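Hemin ABC transporter, periplasmic hemin-binding protein HutB (Vibrio cholerae, PDB 5KHL) probably binds hemin in the periplasm and delivers it to an ABC transporter for import across the inner membrane. Local coordinates at residues V20-A25 against T74-S79; V42-E47 against V57-R62; N139-K144 against E261-Q266. All coordinates share one frame; numbering follows the deposited sequence.

Contact 1: V20-A25 against T74-S79; sequences VSAGSA and THLIGS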
ATOM      1  N   VAL A  20      -8.692 -17.650   2.882  1.00 49.71           N
ATOM      2  CA  VAL A  20      -9.207 -16.307   3.075  1.00 39.37           C
ATOM      3  C   VAL A  20      -8.057 -15.316   3.144  1.00 38.69           C
ATOM      4  O   VAL A  20      -7.271 -15.313   4.095  1.00 39.87           O
ATOM      5  CB  VAL A  20     -10.038 -16.178   4.338  1.00 53.48           C
ATOM      6  CG1 VAL A  20     -10.485 -14.705   4.521  1.00 37.57           C
ATOM      7  CG2 VAL A  20     -11.251 -17.133   4.285  1.00 42.38           C
ATOM      8  N   SER A  21      -7.941 -14.486   2.119  1.00 40.26           N
ATOM      9  CA  SER A  21      -6.944 -13.434   2.149  1.00 42.62           C
ATOM     10  C   SER A  21      -7.529 -12.179   2.780  1.00 42.44           C
ATOM     11  O   SER A  21      -8.530 -11.636   2.299  1.00 48.86           O
ATOM     12  CB  SER A  21      -6.423 -13.143   0.755  1.00 35.97           C
ATOM     13  OG  SER A  21      -5.786 -11.896   0.777  1.00 40.99           O
ATOM     14  N   ALA A  22      -6.901 -11.730   3.862  1.00 34.35           N
ATOM     15  CA  ALA A  22      -7.479 -10.694   4.703  1.00 41.62           C
ATOM     16  C   ALA A  22      -6.876  -9.319   4.432  1.00 42.37           C
ATOM     17  O   ALA A  22      -7.129  -8.365   5.168  1.00 41.21           O
ATOM     18  CB  ALA A  22      -7.310 -11.050   6.138  1.00 37.75           C
ATOM     19  N   GLY A  23      -6.082  -9.225   3.374  1.00 44.65           N
ATOM     20  CA  GLY A  23      -5.427  -7.977   3.032  1.00 30.50           C
ATOM     21  C   GLY A  23      -5.029  -7.877   1.578  1.00 37.60           C
ATOM     22  O   GLY A  23      -4.562  -8.857   0.975  1.00 35.47           O
ATOM     23  N   SER A  24      -5.220  -6.680   1.024  1.00 37.52           N
ATOM     24  CA  SER A  24      -4.835  -6.343  -0.346  1.00 38.61           C
ATOM     25  C   SER A  24      -3.405  -6.818  -0.693  1.00 45.49           C
ATOM     26  O   SER A  24      -3.177  -7.415  -1.750  1.00 49.70           O
ATOM     27  CB  SER A  24      -4.968  -4.829  -0.559  1.00 31.88           C
ATOM     28  OG  SER A  24      -4.774  -4.483  -1.917  1.00 45.38           O
ATOM     29  N   ALA A  25      -2.455  -6.560   0.200  1.00 38.31           N
ATOM     30  CA  ALA A  25      -1.069  -6.958  -0.009  1.00 38.25           C
ATOM     31  C   ALA A  25      -0.937  -8.478  -0.062  1.00 41.63           C
ATOM     32  O   ALA A  25      -0.053  -8.998  -0.733  1.00 41.15           O
ATOM     33  CB  ALA A  25      -0.173  -6.394   1.103  1.00 30.04           C
ATOM     34  N   THR A  74      -9.094 -23.155   4.994  1.00 58.87           N
ATOM     35  CA  THR A  74      -7.981 -23.852   5.621  1.00 61.54           C
ATOM     36  C   THR A  74      -6.957 -22.852   6.141  1.00 60.56           C
ATOM     37  O   THR A  74      -6.196 -23.137   7.070  1.00 68.05           O
ATOM     38  CB  THR A  74      -7.323 -24.804   4.644  1.00 64.51           C
ATOM     39  OG1 THR A  74      -6.780 -24.048   3.555  1.00 60.81           O
ATOM     40  CG2 THR A  74      -8.367 -25.770   4.105  1.00 66.38           C
ATOM     41  N   HIS A  75      -6.953 -21.672   5.533  1.00 54.62           N
ATOM     42  CA  HIS A  75      -6.052 -20.614   5.933  1.00 51.65           C
ATOM     43  C   HIS A  75      -6.781 -19.293   6.039  1.00 55.91           C
ATOM     44  O   HIS A  75      -7.711 -19.003   5.267  1.00 46.88           O
ATOM     45  CB  HIS A  75      -4.908 -20.475   4.934  1.00 51.13           C
ATOM     46  CG  HIS A  75      -4.077 -21.705   4.795  1.00 56.12           C
ATOM     47  ND1 HIS A  75      -2.860 -21.865   5.426  1.00 68.92           N
ATOM     48  CD2 HIS A  75      -4.281 -22.847   4.093  1.00 62.56           C
ATOM     49  CE1 HIS A  75      -2.356 -23.047   5.126  1.00 73.31           C
ATOM     50  NE2 HIS A  75      -3.202 -23.661   4.315  1.00 77.65           N
ATOM     51  N   LEU A  76      -6.365 -18.507   7.023  1.00 45.54           N
ATOM     52  CA  LEU A  76      -6.689 -17.098   7.066  1.00 41.77           C
ATOM     53  C   LEU A  76      -5.364 -16.394   7.101  1.00 44.67           C
ATOM     54  O   LEU A  76      -4.593 -16.560   8.051  1.00 48.17           O
ATOM     55  CB  LEU A  76      -7.526 -16.719   8.281  1.00 42.81           C
ATOM     56  CG  LEU A  76      -7.570 -15.218   8.570  1.00 40.30           C
ATOM     57  CD1 LEU A  76      -8.298 -14.455   7.460  1.00 41.38           C
ATOM     58  CD2 LEU A  76      -8.214 -14.937   9.900  1.00 45.28           C
ATOM     59  N   ILE A  77      -5.091 -15.628   6.051  1.00 43.24           N
ATOM     60  CA  ILE A  77      -3.820 -14.957   5.915  1.00 41.79           C
ATOM     61  C   ILE A  77      -4.021 -13.450   5.939  1.00 39.02           C
ATOM     62  O   ILE A  77      -4.789 -12.898   5.154  1.00 35.63           O
ATOM     63  CB  ILE A  77      -3.101 -15.370   4.604  1.00 43.29           C
ATOM     64  CG1 ILE A  77      -2.951 -16.884   4.521  1.00 44.70           C
ATOM     65  CG2 ILE A  77      -1.724 -14.730   4.508  1.00 41.84           C
ATOM     66  CD1 ILE A  77      -2.540 -17.369   3.133  1.00 45.49           C
ATOM     67  N   GLY A  78      -3.296 -12.773   6.815  1.00 39.09           N
ATOM     68  CA  GLY A  78      -3.318 -11.326   6.795  1.00 37.29           C
ATOM     69  C   GLY A  78      -2.240 -10.724   7.661  1.00 42.79           C
ATOM     70  O   GLY A  78      -1.324 -11.424   8.110  1.00 41.44           O
ATOM     71  N   SER A  79      -2.341  -9.418   7.889  1.00 37.96           N
ATOM     72  CA  SER A  79      -1.359  -8.709   8.698  1.00 45.07           C
ATOM     73  C   SER A  79      -1.649  -8.916  10.172  1.00 51.51           C
ATOM     74  O   SER A  79      -2.626  -9.549  10.535  1.00 56.64           O
ATOM     75  CB  SER A  79      -1.354  -7.220   8.382  1.00 37.30           C
ATOM     76  OG  SER A  79      -2.490  -6.591   8.939  1.00 42.29           O
TER
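V20, S21 and A22 run alongside L76, I77 and G78 as the central pair of the four-stranded parallel sheet in the N-terminal lobe, an alpha/beta domain in which strand 19-21 lies between strands 39-42 and 75-78. Three backbone hydrogen bonds join the pair, in the staggered pattern of parallel strands. V20 N donates to H75 O at 2.9 Å. V20 O in turn receives I77 N, with an N-H...O angle of 174°. One step further on, A22 N reaches I77 O at 2.7 Å. On its other edge S21 is bonded to A41, and beyond L76 the ladder continues to Q97.

Apolar contact gathers on the side bearing V20 and L76. A chi1 of 164° sets the L76 side chain beside its own carbonyl carbon and brings CD1 over the neighbouring strand, 3.7 Å from V20 CG1 and 3.8 Å from A22 CB. A branched valine and a flexible leucine suit this layer, which M82 and L63 extend by touching L76. The opposite side carries S21 and I77. Beta-branched I77 fits an extended strand and packs under helix 107-120 against I117 and I120, and against V26 of helix 24-32. S21 is small enough to lie beneath V26 and I30, and its buried hydroxyl is satisfied by T27 OG1.

Small residues shape the C-terminal end. After A22 the chain leaves the sheet, and G23 takes the N-cap position of helix 24-32. G78, lacking a side chain, lets the methyl carbon A22 CB settle 4.1 Å from G78 CA, while that same A22 CB rests 3.3 Å from I77 O.

Contact 2: V42-E47 against V57-R62; sequences VDVTSE and VGYHRR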
ATOM      1  N   VAL A  42     -11.873 -12.856   0.003  1.00 40.74           N
ATOM      2  CA  VAL A  42     -10.911 -11.777   0.157  1.00 42.03           C
ATOM      3  C   VAL A  42     -11.533 -10.705   1.038  1.00 47.60           C
ATOM      4  O   VAL A  42     -12.704 -10.780   1.367  1.00 47.84           O
ATOM      5  CB  VAL A  42     -10.502 -11.162  -1.202  1.00 38.21           C
ATOM      6  CG1 VAL A  42     -10.125 -12.249  -2.175  1.00 32.98           C
ATOM      7  CG2 VAL A  42     -11.629 -10.321  -1.789  1.00 32.16           C
ATOM      8  N   ASP A  43     -10.752  -9.702   1.421  1.00 47.87           N
ATOM      9  CA  ASP A  43     -11.265  -8.645   2.281  1.00 37.87           C
ATOM     10  C   ASP A  43     -11.769  -7.498   1.410  1.00 32.08           C
ATOM     11  O   ASP A  43     -11.630  -7.559   0.200  1.00 47.90           O
ATOM     12  CB  ASP A  43     -10.179  -8.164   3.237  1.00 31.73           C
ATOM     13  CG  ASP A  43      -9.106  -7.379   2.518  1.00 41.27           C
ATOM     14  OD1 ASP A  43      -8.378  -7.984   1.714  1.00 37.11           O
ATOM     15  OD2 ASP A  43      -9.002  -6.162   2.734  1.00 33.83           O
ATOM     16  N   VAL A  44     -12.336  -6.455   2.010  1.00 38.01           N
ATOM     17  CA  VAL A  44     -12.881  -5.343   1.230  1.00 57.15           C
ATOM     18  C   VAL A  44     -11.825  -4.614   0.392  1.00 57.04           C
ATOM     19  O   VAL A  44     -12.127  -4.165  -0.721  1.00 58.58           O
ATOM     20  CB  VAL A  44     -13.584  -4.299   2.123  1.00 59.91           C
ATOM     21  CG1 VAL A  44     -14.858  -4.883   2.723  1.00 65.37           C
ATOM     22  CG2 VAL A  44     -12.640  -3.800   3.213  1.00 63.48           C
ATOM     23  N   THR A  45     -10.599  -4.502   0.921  1.00 40.69           N
ATOM     24  CA  THR A  45      -9.514  -3.764   0.246  1.00 43.00           C
ATOM     25  C   THR A  45      -8.863  -4.550  -0.893  1.00 41.55           C
ATOM     26  O   THR A  45      -8.089  -3.989  -1.661  1.00 43.11           O
ATOM     27  CB  THR A  45      -8.356  -3.328   1.233  1.00 39.36           C
ATOM     28  OG1 THR A  45      -7.579  -4.465   1.649  1.00 41.84           O
ATOM     29  CG2 THR A  45      -8.891  -2.630   2.451  1.00 34.30           C
ATOM     30  N   SER A  46      -9.163  -5.844  -0.992  1.00 42.63           N
ATOM     31  CA  SER A  46      -8.521  -6.693  -1.994  1.00 39.45           C
ATOM     32  C   SER A  46      -9.184  -6.543  -3.339  1.00 43.45           C
ATOM     33  O   SER A  46     -10.378  -6.320  -3.419  1.00 43.65           O
ATOM     34  CB  SER A  46      -8.547  -8.166  -1.583  1.00 32.66           C
ATOM     35  OG  SER A  46      -7.566  -8.446  -0.609  1.00 40.37           O
ATOM     36  N   GLU A  47      -8.391  -6.662  -4.397  1.00 63.35           N
ATOM     37  CA  GLU A  47      -8.917  -6.630  -5.753  1.00 69.29           C
ATOM     38  C   GLU A  47      -8.660  -7.941  -6.470  1.00 68.43           C
ATOM     39  O   GLU A  47      -7.542  -8.467  -6.479  1.00 62.65           O
ATOM     40  CB  GLU A  47      -8.330  -5.466  -6.530  1.00 78.51           C
ATOM     41  CG  GLU A  47      -9.060  -4.184  -6.215  1.00 92.29           C
ATOM     42  CD  GLU A  47      -8.138  -2.993  -6.199  1.00102.58           C
ATOM     43  OE1 GLU A  47      -8.624  -1.912  -6.587  1.00111.82           O
ATOM     44  OE2 GLU A  47      -6.947  -3.132  -5.807  1.00 96.13           O
ATOM     45  N   VAL A  57     -15.332 -10.272   3.018  1.00 51.26           N
ATOM     46  CA  VAL A  57     -15.159 -10.829   4.325  1.00 49.46           C
ATOM     47  C   VAL A  57     -15.104  -9.617   5.242  1.00 49.14           C
ATOM     48  O   VAL A  57     -15.048  -9.718   6.463  1.00 47.82           O
ATOM     49  CB  VAL A  57     -13.909 -11.764   4.301  1.00 45.05           C
ATOM     50  CG1 VAL A  57     -12.944 -11.524   5.438  1.00 48.51           C
ATOM     51  CG2 VAL A  57     -14.328 -13.233   4.158  1.00 32.46           C
ATOM     52  N   GLY A  58     -15.229  -8.460   4.603  1.00 37.88           N
ATOM     53  CA  GLY A  58     -15.336  -7.212   5.312  1.00 42.96           C
ATOM     54  C   GLY A  58     -13.953  -6.656   5.600  1.00 44.24           C
ATOM     55  O   GLY A  58     -13.016  -6.832   4.828  1.00 41.41           O
ATOM     56  N   TYR A  59     -13.844  -5.975   6.726  1.00 40.15           N
ATOM     57  CA  TYR A  59     -12.623  -5.298   7.124  1.00 46.84           C
ATOM     58  C   TYR A  59     -11.843  -6.194   8.073  1.00 41.51           C
ATOM     59  O   TYR A  59     -12.406  -6.715   9.038  1.00 38.69           O
ATOM     60  CB  TYR A  59     -12.952  -3.951   7.773  1.00 46.03           C
ATOM     61  CG  TYR A  59     -13.486  -2.942   6.778  1.00 57.62           C
ATOM     62  CD1 TYR A  59     -12.831  -1.736   6.560  1.00 67.63           C
ATOM     63  CD2 TYR A  59     -14.639  -3.200   6.045  1.00 56.73           C
ATOM     64  CE1 TYR A  59     -13.318  -0.814   5.648  1.00 62.89           C
ATOM     65  CE2 TYR A  59     -15.122  -2.295   5.136  1.00 55.56           C
ATOM     66  CZ  TYR A  59     -14.461  -1.102   4.940  1.00 61.34           C
ATOM     67  OH  TYR A  59     -14.949  -0.195   4.027  1.00 63.00           O
ATOM     68  N   HIS A  60     -10.550  -6.373   7.793  1.00 35.96           N
ATOM     69  CA  HIS A  60      -9.758  -7.382   8.495  1.00 36.35           C
ATOM     70  C   HIS A  60      -9.640  -7.077   9.986  1.00 39.88           C
ATOM     71  O   HIS A  60      -9.268  -7.948  10.772  1.00 47.91           O
ATOM     72  CB  HIS A  60      -8.370  -7.523   7.866  1.00 44.32           C
ATOM     73  CG  HIS A  60      -7.552  -6.271   7.901  1.00 51.13           C
ATOM     74  ND1 HIS A  60      -7.504  -5.386   6.843  1.00 53.94           N
ATOM     75  CD2 HIS A  60      -6.744  -5.754   8.855  1.00 52.28           C
ATOM     76  CE1 HIS A  60      -6.708  -4.381   7.149  1.00 42.91           C
ATOM     77  NE2 HIS A  60      -6.233  -4.579   8.370  1.00 43.61           N
ATOM     78  N   ARG A  61      -9.978  -5.848  10.374  1.00 45.43           N
ATOM     79  CA  ARG A  61     -10.022  -5.474  11.784  1.00 55.30           C
ATOM     80  C   ARG A  61     -11.331  -5.910  12.446  1.00 56.93           C
ATOM     81  O   ARG A  61     -11.498  -5.784  13.651  1.00 60.61           O
ATOM     82  CB  ARG A  61      -9.852  -3.967  11.944  1.00 57.17           C
ATOM     83  CG  ARG A  61      -8.432  -3.493  12.005  1.00 65.04           C
ATOM     84  CD  ARG A  61      -8.395  -1.975  12.015  1.00 74.27           C
ATOM     85  NE  ARG A  61      -7.969  -1.440  10.721  1.00 81.34           N
ATOM     86  CZ  ARG A  61      -6.700  -1.226  10.384  1.00 80.87           C
ATOM     87  NH1 ARG A  61      -5.736  -1.493  11.254  1.00 80.30           N
ATOM     88  NH2 ARG A  61      -6.393  -0.734   9.189  1.00 77.91           N
ATOM     89  N   ARG A  62     -12.261  -6.407  11.644  1.00 44.08           N
ATOM     90  CA  ARG A  62     -13.575  -6.801  12.133  1.00 45.89           C
ATOM     91  C   ARG A  62     -14.054  -8.022  11.366  1.00 49.99           C
ATOM     92  O   ARG A  62     -15.072  -7.995  10.658  1.00 43.17           O
ATOM     93  CB  ARG A  62     -14.566  -5.639  12.019  1.00 47.54           C
ATOM     94  CG  ARG A  62     -14.461  -4.688  13.189  1.00 60.61           C
ATOM     95  CD  ARG A  62     -14.763  -3.260  12.839  1.00 71.50           C
ATOM     96  NE  ARG A  62     -14.344  -2.384  13.928  1.00 81.73           N
ATOM     97  CZ  ARG A  62     -14.859  -1.184  14.172  1.00 87.01           C
ATOM     98  NH1 ARG A  62     -15.830  -0.710  13.404  1.00 87.67           N
ATOM     99  NH2 ARG A  62     -14.404  -0.458  15.184  1.00 89.85           N
TER
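V44 lies across the face of the Y59 ring, the two side chains meeting at about a right angle. V44 CG2 sits over the centre of the ring, 3.5 Å from the Y59 centroid and only 11° off the ring normal, a CH-pi contact. V44 chi1 of -68° sets CG2 between the backbone N and the carbonyl carbon, while CG1 lies out past the ring's edge, 3.5 Å from Y59 CE2. The branch of valine lets one methyl cap the face and the other border it.

Next to this pair V44 N donates to G58 O at 2.9 Å, arriving tilted from the carbonyl plane. G58 has a positive phi (87°) that glycine adopts readily, and D43 CB also approaches its carbonyl, 3.5 Å from G58 O. The carboxylate of D43 is taken up by its own loop: T45 N meets OD2 from above the carboxylate plane, and S46 OG donates to OD1. D43 OD2 also lies at the edge of the H60 ring, near its plane, but 4.4 Å from H60 ND1, too far for a hydrogen bond. Short, acidic D43 therefore organises the chain directly after strand 39-42 as a type I beta turn, D43 to S46, with an Asx turn built into it.

Contact 3: N139-K144 against E261-Q266; sequences NALQAK and EAQRIQ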
ATOM      1  N   ASN A 139      15.640  -1.646  -9.001  1.00 58.87           N
ATOM      2  CA  ASN A 139      16.905  -1.197  -9.586  1.00 56.54           C
ATOM      3  C   ASN A 139      16.664  -0.248 -10.759  1.00 55.16           C
ATOM      4  O   ASN A 139      17.318   0.799 -10.868  1.00 50.13           O
ATOM      5  CB  ASN A 139      17.750  -2.400 -10.026  1.00 57.16           C
ATOM      6  CG  ASN A 139      18.309  -3.192  -8.846  1.00 67.43           C
ATOM      7  OD1 ASN A 139      18.787  -2.620  -7.869  1.00 72.15           O
ATOM      8  ND2 ASN A 139      18.240  -4.517  -8.935  1.00 70.24           N
ATOM      9  N   ALA A 140      15.711  -0.609 -11.619  1.00 53.24           N
ATOM     10  CA  ALA A 140      15.272   0.278 -12.705  1.00 50.32           C
ATOM     11  C   ALA A 140      14.817   1.643 -12.169  1.00 50.26           C
ATOM     12  O   ALA A 140      15.205   2.679 -12.712  1.00 49.85           O
ATOM     13  CB  ALA A 140      14.161  -0.371 -13.515  1.00 50.39           C
ATOM     14  N   LEU A 141      14.023   1.644 -11.098  1.00 43.67           N
ATOM     15  CA  LEU A 141      13.626   2.896 -10.450  1.00 44.58           C
ATOM     16  C   LEU A 141      14.835   3.670  -9.888  1.00 48.36           C
ATOM     17  O   LEU A 141      14.984   4.877 -10.115  1.00 44.93           O
ATOM     18  CB  LEU A 141      12.615   2.627  -9.333  1.00 37.59           C
ATOM     19  CG  LEU A 141      11.152   2.532  -9.791  1.00 55.91           C
ATOM     20  CD1 LEU A 141      10.315   1.721  -8.814  1.00 45.89           C
ATOM     21  CD2 LEU A 141      10.523   3.909  -9.996  1.00 36.87           C
ATOM     22  N   GLN A 142      15.688   2.961  -9.154  1.00 53.17           N
ATOM     23  CA  GLN A 142      16.854   3.561  -8.513  1.00 55.71           C
ATOM     24  C   GLN A 142      17.859   4.041  -9.566  1.00 61.37           C
ATOM     25  O   GLN A 142      18.490   5.080  -9.391  1.00 60.35           O
ATOM     26  CB  GLN A 142      17.483   2.563  -7.518  1.00 46.10           C
ATOM     27  CG  GLN A 142      16.673   2.458  -6.207  1.00 43.43           C
ATOM     28  CD  GLN A 142      17.077   1.306  -5.279  1.00 52.48           C
ATOM     29  OE1 GLN A 142      17.635   0.294  -5.707  1.00 62.63           O
ATOM     30  NE2 GLN A 142      16.780   1.461  -4.001  1.00 43.12           N
ATOM     31  N   ALA A 143      17.956   3.320 -10.683  1.00 61.41           N
ATOM     32  CA  ALA A 143      18.828   3.735 -11.781  1.00 59.36           C
ATOM     33  C   ALA A 143      18.499   5.130 -12.292  1.00 68.45           C
ATOM     34  O   ALA A 143      19.385   5.848 -12.735  1.00 78.99           O
ATOM     35  CB  ALA A 143      18.763   2.736 -12.936  1.00 61.00           C
ATOM     36  N   LYS A 144      17.227   5.521 -12.244  1.00 79.07           N
ATOM     37  CA  LYS A 144      16.828   6.832 -12.772  1.00 73.25           C
ATOM     38  C   LYS A 144      16.956   7.952 -11.735  1.00 68.05           C
ATOM     39  O   LYS A 144      16.558   9.080 -11.991  1.00 70.48           O
ATOM     40  CB  LYS A 144      15.388   6.794 -13.297  1.00 70.67           C
ATOM     41  CG  LYS A 144      15.128   5.846 -14.460  1.00 78.99           C
ATOM     42  CD  LYS A 144      13.666   5.986 -14.912  1.00 79.83           C
ATOM     43  CE  LYS A 144      13.247   4.929 -15.923  1.00 78.03           C
ATOM     44  NZ  LYS A 144      13.269   5.480 -17.308  1.00 87.15           N
ATOM     45  N   GLU A 261       2.944   2.082  -9.391  1.00 39.01           N
ATOM     46  CA  GLU A 261       2.676   3.509  -9.177  1.00 39.22           C
ATOM     47  C   GLU A 261       3.941   4.335  -9.140  1.00 41.52           C
ATOM     48  O   GLU A 261       3.990   5.415  -9.712  1.00 39.69           O
ATOM     49  CB  GLU A 261       1.926   3.744  -7.865  1.00 38.46           C
ATOM     50  CG  GLU A 261       0.479   3.354  -7.917  1.00 48.99           C
ATOM     51  CD  GLU A 261      -0.265   4.112  -8.981  1.00 44.41           C
ATOM     52  OE1 GLU A 261      -0.919   5.113  -8.631  1.00 43.12           O
ATOM     53  OE2 GLU A 261      -0.190   3.710 -10.161  1.00 43.40           O
ATOM     54  N   ALA A 262       4.953   3.824  -8.441  1.00 36.99           N
ATOM     55  CA  ALA A 262       6.228   4.526  -8.301  1.00 43.33           C
ATOM     56  C   ALA A 262       6.835   4.814  -9.664  1.00 38.36           C
ATOM     57  O   ALA A 262       7.239   5.945  -9.921  1.00 44.52           O
ATOM     58  CB  ALA A 262       7.207   3.717  -7.424  1.00 35.52           C
ATOM     59  N   GLN A 263       6.887   3.797 -10.527  1.00 39.81           N
ATOM     60  CA  GLN A 263       7.347   3.972 -11.913  1.00 50.53           C
ATOM     61  C   GLN A 263       6.522   5.029 -12.607  1.00 47.30           C
ATOM     62  O   GLN A 263       7.065   5.970 -13.195  1.00 45.63           O
ATOM     63  CB  GLN A 263       7.250   2.679 -12.731  1.00 55.36           C
ATOM     64  CG  GLN A 263       8.086   1.510 -12.255  1.00 65.00           C
ATOM     65  CD  GLN A 263       7.847   0.261 -13.098  1.00 81.75           C
ATOM     66  OE1 GLN A 263       7.836   0.325 -14.326  1.00 94.02           O
ATOM     67  NE2 GLN A 263       7.639  -0.875 -12.437  1.00 84.18           N
ATOM     68  N   ARG A 264       5.205   4.858 -12.533  1.00 43.41           N
ATOM     69  CA  ARG A 264       4.280   5.749 -13.213  1.00 44.17           C
ATOM     70  C   ARG A 264       4.461   7.182 -12.739  1.00 48.64           C
ATOM     71  O   ARG A 264       4.389   8.107 -13.538  1.00 55.25           O
ATOM     72  CB  ARG A 264       2.828   5.314 -13.007  1.00 44.47           C
ATOM     73  CG  ARG A 264       1.847   6.183 -13.800  1.00 47.22           C
ATOM     74  CD  ARG A 264       0.400   5.877 -13.469  1.00 54.41           C
ATOM     75  NE  ARG A 264       0.118   6.102 -12.055  1.00 53.92           N
ATOM     76  CZ  ARG A 264      -0.227   7.272 -11.537  1.00 52.52           C
ATOM     77  NH1 ARG A 264      -0.349   8.339 -12.309  1.00 57.52           N
ATOM     78  NH2 ARG A 264      -0.449   7.372 -10.243  1.00 44.78           N
ATOM     79  N   ILE A 265       4.722   7.373 -11.450  1.00 50.25           N
ATOM     80  CA  ILE A 265       4.905   8.722 -10.919  1.00 47.43           C
ATOM     81  C   ILE A 265       6.311   9.278 -11.212  1.00 48.94           C
ATOM     82  O   ILE A 265       6.465  10.464 -11.476  1.00 61.57           O
ATOM     83  CB  ILE A 265       4.627   8.770  -9.409  1.00 49.94           C
ATOM     84  CG1 ILE A 265       3.196   8.315  -9.131  1.00 49.70           C
ATOM     85  CG2 ILE A 265       4.798  10.203  -8.865  1.00 53.80           C
ATOM     86  CD1 ILE A 265       2.948   7.944  -7.711  1.00 46.36           C
ATOM     87  N   GLN A 266       7.332   8.432 -11.211  1.00 42.52           N
ATOM     88  CA  GLN A 266       8.694   8.892 -11.544  1.00 49.98           C
ATOM     89  C   GLN A 266       8.759   9.470 -12.958  1.00 49.23           C
ATOM     90  O   GLN A 266       9.486  10.424 -13.224  1.00 52.92           O
ATOM     91  CB  GLN A 266       9.706   7.747 -11.397  1.00 42.85           C
ATOM     92  CG  GLN A 266      11.149   8.147 -11.631  1.00 54.50           C
ATOM     93  CD  GLN A 266      12.135   6.978 -11.456  1.00 58.20           C
ATOM     94  OE1 GLN A 266      12.056   5.970 -12.161  1.00 58.43           O
ATOM     95  NE2 GLN A 266      13.061   7.117 -10.512  1.00 59.75           N
TER
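Two helices of the alpha/beta fold pack side by side here, the end of long helix 125-143 against C-terminal helix 256-269, with L141 facing A262, Q263 and Q266. Helix 125-143 is probably the single long helix that spans the two lobes in binding proteins of this family. The short segments run nearly parallel, 22° apart, with axes 10.5 Å from each other. L141 is the apolar wedge: its CD1 rests 3.9 Å from A262 CB, where alanine leaves room for it, and its CD2 lies 3.7 Å from Q263 N.

Q266 supplies the polar link. Its extended chain (chi1 -176°) carries the amide across the gap, where NE2 donates to L141 O at 3.0 Å, almost straight at 177°. K144, beyond the helix end, lays its aliphatic part over that amide, K144 CD being 3.2 Å from Q266 OE1, while its last torsion bends NZ off from the glutamine.

L141 O takes K144 N and Q266 NE2 from opposite faces of its plane. Because NE2 also donates to I179 O, both partners being carbonyl acceptors, the amide is held in one orientation: a buried glutamine satisfies one carbonyl of helix 125-143 and one just after helix 171-178.

Contacts 1 and 2 form one unit at the C-terminal ends of the N-lobe strands, their centres 9 Å apart. The turn of contact 2 reaches the start of helix 24-32 in contact 1: S24 N lies 3.3 Å from T45 OG1, a probable hydrogen bond, and A22 O packs 3.1 Å from H60 CB. E81 forms a salt bridge with R61, linking the loop after strand 75-78 to segment 57-62. Contact 3 stands across the chain's centre, 28 and 29 Å from the others between centres. Hemin is expected to bind between the lobes, as in relatives; the strand-end loops of contacts 1 and 2 probably lie on the N-lobe side of that cleft, and contact 3 away from it.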